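Local coordinates for gentamicin resistance protein (Enterococcus gallinarum, PDB 6CTZ) that probably phosphorylates the 2''-hydroxyl of aminoglycoside antibiotics such as gentamicin and kanamycin using a guanine nucleotide, thereby conferring resistance, at residues 143-148 / 170-175. The protein carries 2 engineered substitutions. Sequence-based numbering, arbitrary orientation. Where two conformers were deposited one is given.
Sequences NKILLL and LRFQSY
Ile145 meets Phe172 and Tyr175 in a buried apolar and aromatic contact, with no hydrogen bond across it, between two nearly antiparallel helices, 141-155 and 162-176, in the helical part of this kinase-like phosphotransferase. The local axes approach to 11.0 Å at 157°, a wide spacing that suits Phe172 and Tyr175, whose long flat rings reach across it from 170-175. Ile145, whose CB points at the partner helix, serves both rings with separate branches. Ile145 CG2 lies anti to the backbone N and comes to the edge of the Phe172 ring, in its plane, 3.8 Å from Phe172 CD1. The other branch reaches over one face of Tyr175 in a CH-pi contact, with Ile145 CD1 3.8 Å from the centroid of the Tyr175 ring and displaced toward the rim carrying the hydroxyl. Beta-branching suits this place, because two arms leave a single CB in different directions. Tyr175 holds its CG anti to the backbone N (chi1 172°), which carries the ring out to Ile145 and offers its pi face to the methyl. Ile145 and Leu148 meet neighbouring positions along one side of the Phe172 ring: Leu148 CD2, part of a branched end that fits a ring edge, stands 4.0 Å from Phe172 CZ. Beyond the pair, Phe172 stacks on Phe264 of helix 251-276; Ile145 also touches Phe264, and Leu148 packs on Val267 and Leu271, so a third helix joins the cluster. What binds these two segments directly is dispersion, hydrophobic burial and the CH-pi contact, none strongly directional, and therefore complementary shapes matter.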
ATOM      1  N   ASN A 143      -4.324   1.501  18.513  1.00 25.08           N
ATOM      2  CA  ASN A 143      -3.410   2.485  19.087  1.00 26.64           C
ATOM      3  C   ASN A 143      -2.883   3.452  18.027  1.00 26.05           C
ATOM      4  O   ASN A 143      -2.673   4.636  18.312  1.00 26.07           O
ATOM      5  CB  ASN A 143      -2.261   1.768  19.791  1.00 30.06           C
ATOM      6  CG  ASN A 143      -1.224   2.728  20.321  1.00 33.34           C
ATOM      7  OD1 ASN A 143      -1.457   3.426  21.310  1.00 35.90           O
ATOM      8  ND2 ASN A 143      -0.070   2.770  19.669  1.00 34.64           N
ATOM      9  N   LYS A 144      -2.664   2.970  16.802  1.00 23.53           N
ATOM     10  CA  LYS A 144      -2.218   3.855  15.728  1.00 23.16           C
ATOM     11  C   LYS A 144      -3.265   4.924  15.429  1.00 21.77           C
ATOM     12  O   LYS A 144      -2.930   6.095  15.214  1.00 21.36           O
ATOM     13  CB  LYS A 144      -1.917   3.031  14.477  1.00 24.14           C
ATOM     14  CG  LYS A 144      -1.368   3.828  13.301  1.00 24.68           C
ATOM     15  CD  LYS A 144      -0.958   2.900  12.165  1.00 26.66           C
ATOM     16  CE  LYS A 144      -0.285   3.665  11.035  1.00 28.09           C
ATOM     17  NZ  LYS A 144       0.228   2.755   9.969  1.00 29.28           N
ATOM     18  N   ILE A 145      -4.542   4.539  15.423  1.00 20.78           N
ATOM     19  CA  ILE A 145      -5.602   5.503  15.145  1.00 20.23           C
ATOM     20  C   ILE A 145      -5.787   6.460  16.318  1.00 21.86           C
ATOM     21  O   ILE A 145      -6.105   7.641  16.124  1.00 22.13           O
ATOM     22  CB  ILE A 145      -6.881   4.747  14.744  1.00 19.65           C
ATOM     23  CG1 ILE A 145      -6.664   4.081  13.380  1.00 19.62           C
ATOM     24  CG2 ILE A 145      -8.106   5.675  14.743  1.00 19.41           C
ATOM     25  CD1 ILE A 145      -7.659   2.981  13.038  1.00 19.85           C
ATOM     26  N   LEU A 146      -5.562   5.986  17.545  1.00 23.85           N
ATOM     27  CA  LEU A 146      -5.580   6.884  18.695  1.00 26.83           C
ATOM     28  C   LEU A 146      -4.520   7.972  18.553  1.00 27.72           C
ATOM     29  O   LEU A 146      -4.805   9.161  18.741  1.00 28.08           O
ATOM     30  CB  LEU A 146      -5.369   6.084  19.978  1.00 29.72           C
ATOM     31  CG  LEU A 146      -5.283   6.893  21.271  1.00 32.24           C
ATOM     32  CD1 LEU A 146      -6.583   7.636  21.522  1.00 32.93           C
ATOM     33  CD2 LEU A 146      -4.941   5.986  22.443  1.00 33.71           C
ATOM     34  N   LEU A 147      -3.289   7.580  18.210  1.00 27.91           N
ATOM     35  CA  LEU A 147      -2.230   8.562  17.997  1.00 28.85           C
ATOM     36  C   LEU A 147      -2.582   9.515  16.861  1.00 27.73           C
ATOM     37  O   LEU A 147      -2.303  10.718  16.939  1.00 27.87           O
ATOM     38  CB  LEU A 147      -0.912   7.848  17.707  1.00 30.75           C
ATOM     39  CG  LEU A 147      -0.343   7.034  18.868  1.00 31.97           C
ATOM     40  CD1 LEU A 147       0.880   6.254  18.423  1.00 32.26           C
ATOM     41  CD2 LEU A 147      -0.006   7.952  20.028  1.00 32.61           C
ATOM     42  N   LEU A 148      -3.193   8.991  15.797  1.00 26.32           N
ATOM     43  CA  LEU A 148      -3.621   9.845  14.695  1.00 25.76           C
ATOM     44  C   LEU A 148      -4.631  10.883  15.162  1.00 26.99           C
ATOM     45  O   LEU A 148      -4.525  12.058  14.807  1.00 27.48           O
ATOM     46  CB  LEU A 148      -4.207   8.997  13.569  1.00 23.67           C
ATOM     47  CG  LEU A 148      -4.671   9.754  12.326  1.00 23.54           C
ATOM     48  CD1 LEU A 148      -3.479  10.373  11.622  1.00 24.79           C
ATOM     49  CD2 LEU A 148      -5.416   8.826  11.383  1.00 23.78           C
ATOM     50  N   LEU A 170     -16.633  12.551  15.036  1.00 20.09           N
ATOM     51  CA  LEU A 170     -17.622  11.482  14.946  1.00 19.64           C
ATOM     52  C   LEU A 170     -17.010  10.220  14.354  1.00 18.65           C
ATOM     53  O   LEU A 170     -17.236   9.115  14.856  1.00 18.70           O
ATOM     54  CB  LEU A 170     -18.792  11.948  14.081  1.00 20.01           C
ATOM     55  CG  LEU A 170     -19.822  10.881  13.700  1.00 21.90           C
ATOM     56  CD1 LEU A 170     -20.548  10.324  14.919  1.00 23.70           C
ATOM     57  CD2 LEU A 170     -20.801  11.439  12.687  1.00 23.45           C
ATOM     58  N   ARG A 171     -16.235  10.366  13.275  1.00 17.52           N
ATOM     59  CA  ARG A 171     -15.639   9.205  12.623  1.00 16.81           C
ATOM     60  C   ARG A 171     -14.629   8.521  13.536  1.00 16.96           C
ATOM     61  O   ARG A 171     -14.626   7.292  13.661  1.00 17.00           O
ATOM     62  CB  ARG A 171     -14.995   9.615  11.298  1.00 16.56           C
ATOM     63  CG  ARG A 171     -15.966  10.245  10.306  1.00 16.90           C
ATOM     64  CD  ARG A 171     -16.928   9.209   9.745  1.00 16.00           C
ATOM     65  NE  ARG A 171     -16.315   8.408   8.679  1.00 14.97           N
ATOM     66  CZ  ARG A 171     -16.944   7.442   8.014  1.00 14.72           C
ATOM     67  NH1 ARG A 171     -18.202   7.120   8.316  1.00 15.72           N
ATOM     68  NH2 ARG A 171     -16.315   6.780   7.052  1.00 15.56           N
ATOM     69  N   PHE A 172     -13.762   9.300  14.185  1.00 18.13           N
ATOM     70  CA  PHE A 172     -12.818   8.712  15.131  1.00 18.70           C
ATOM     71  C   PHE A 172     -13.549   8.008  16.270  1.00 19.58           C
ATOM     72  O   PHE A 172     -13.201   6.883  16.641  1.00 20.17           O
ATOM     73  CB  PHE A 172     -11.867   9.779  15.672  1.00 19.67           C
ATOM     74  CG  PHE A 172     -10.704  10.079  14.767  1.00 19.67           C
ATOM     75  CD1 PHE A 172      -9.655   9.181  14.627  1.00 20.13           C
ATOM     76  CD2 PHE A 172     -10.651  11.274  14.069  1.00 21.01           C
ATOM     77  CE1 PHE A 172      -8.575   9.473  13.800  1.00 20.42           C
ATOM     78  CE2 PHE A 172      -9.575  11.572  13.245  1.00 21.66           C
ATOM     79  CZ  PHE A 172      -8.540  10.661  13.107  1.00 21.91           C
ATOM     80  N   GLN A 173     -14.576   8.656  16.832  1.00 19.96           N
ATOM     81  CA  GLN A 173     -15.297   8.031  17.934  0.58 20.78           C
ATOM     82  C   GLN A 173     -16.067   6.796  17.480  1.00 19.65           C
ATOM     83  O   GLN A 173     -16.135   5.805  18.217  1.00 20.27           O
ATOM     84  CB  GLN A 173     -16.205   9.042  18.632  0.58 23.00           C
ATOM     85  CG  GLN A 173     -15.434  10.103  19.407  0.58 25.37           C
ATOM     86  CD  GLN A 173     -14.269   9.520  20.188  0.58 28.04           C
ATOM     87  OE1 GLN A 173     -13.108   9.685  19.811  0.58 29.59           O
ATOM     88  NE2 GLN A 173     -14.575   8.827  21.279  0.58 29.04           N
ATOM     89  N   SER A 174     -16.634   6.819  16.272  1.00 17.83           N
ATOM     90  CA  SER A 174     -17.356   5.648  15.783  1.00 17.60           C
ATOM     91  C   SER A 174     -16.436   4.440  15.661  1.00 17.31           C
ATOM     92  O   SER A 174     -16.842   3.305  15.947  1.00 19.03           O
ATOM     93  CB  SER A 174     -18.033   5.962  14.450  1.00 18.49           C
ATOM     94  OG  SER A 174     -19.123   6.849  14.640  1.00 19.58           O
ATOM     95  N   TYR A 175     -15.189   4.660  15.246  1.00 16.54           N
ATOM     96  CA  TYR A 175     -14.231   3.562  15.235  1.00 16.60           C
ATOM     97  C   TYR A 175     -13.849   3.168  16.657  1.00 17.27           C
ATOM     98  O   TYR A 175     -13.977   2.000  17.043  1.00 18.25           O
ATOM     99  CB  TYR A 175     -12.984   3.934  14.423  1.00 16.52           C
ATOM    100  CG  TYR A 175     -11.893   2.893  14.539  1.00 15.24           C
ATOM    101  CD1 TYR A 175     -11.930   1.731  13.775  1.00 14.74           C
ATOM    102  CD2 TYR A 175     -10.852   3.050  15.444  1.00 15.97           C
ATOM    103  CE1 TYR A 175     -10.949   0.763  13.896  1.00 15.22           C
ATOM    104  CE2 TYR A 175      -9.874   2.090  15.580  1.00 16.56           C
ATOM    105  CZ  TYR A 175      -9.919   0.951  14.796  1.00 16.68           C
ATOM    106  OH  TYR A 175      -8.942  -0.012  14.924  1.00 17.15           O
TER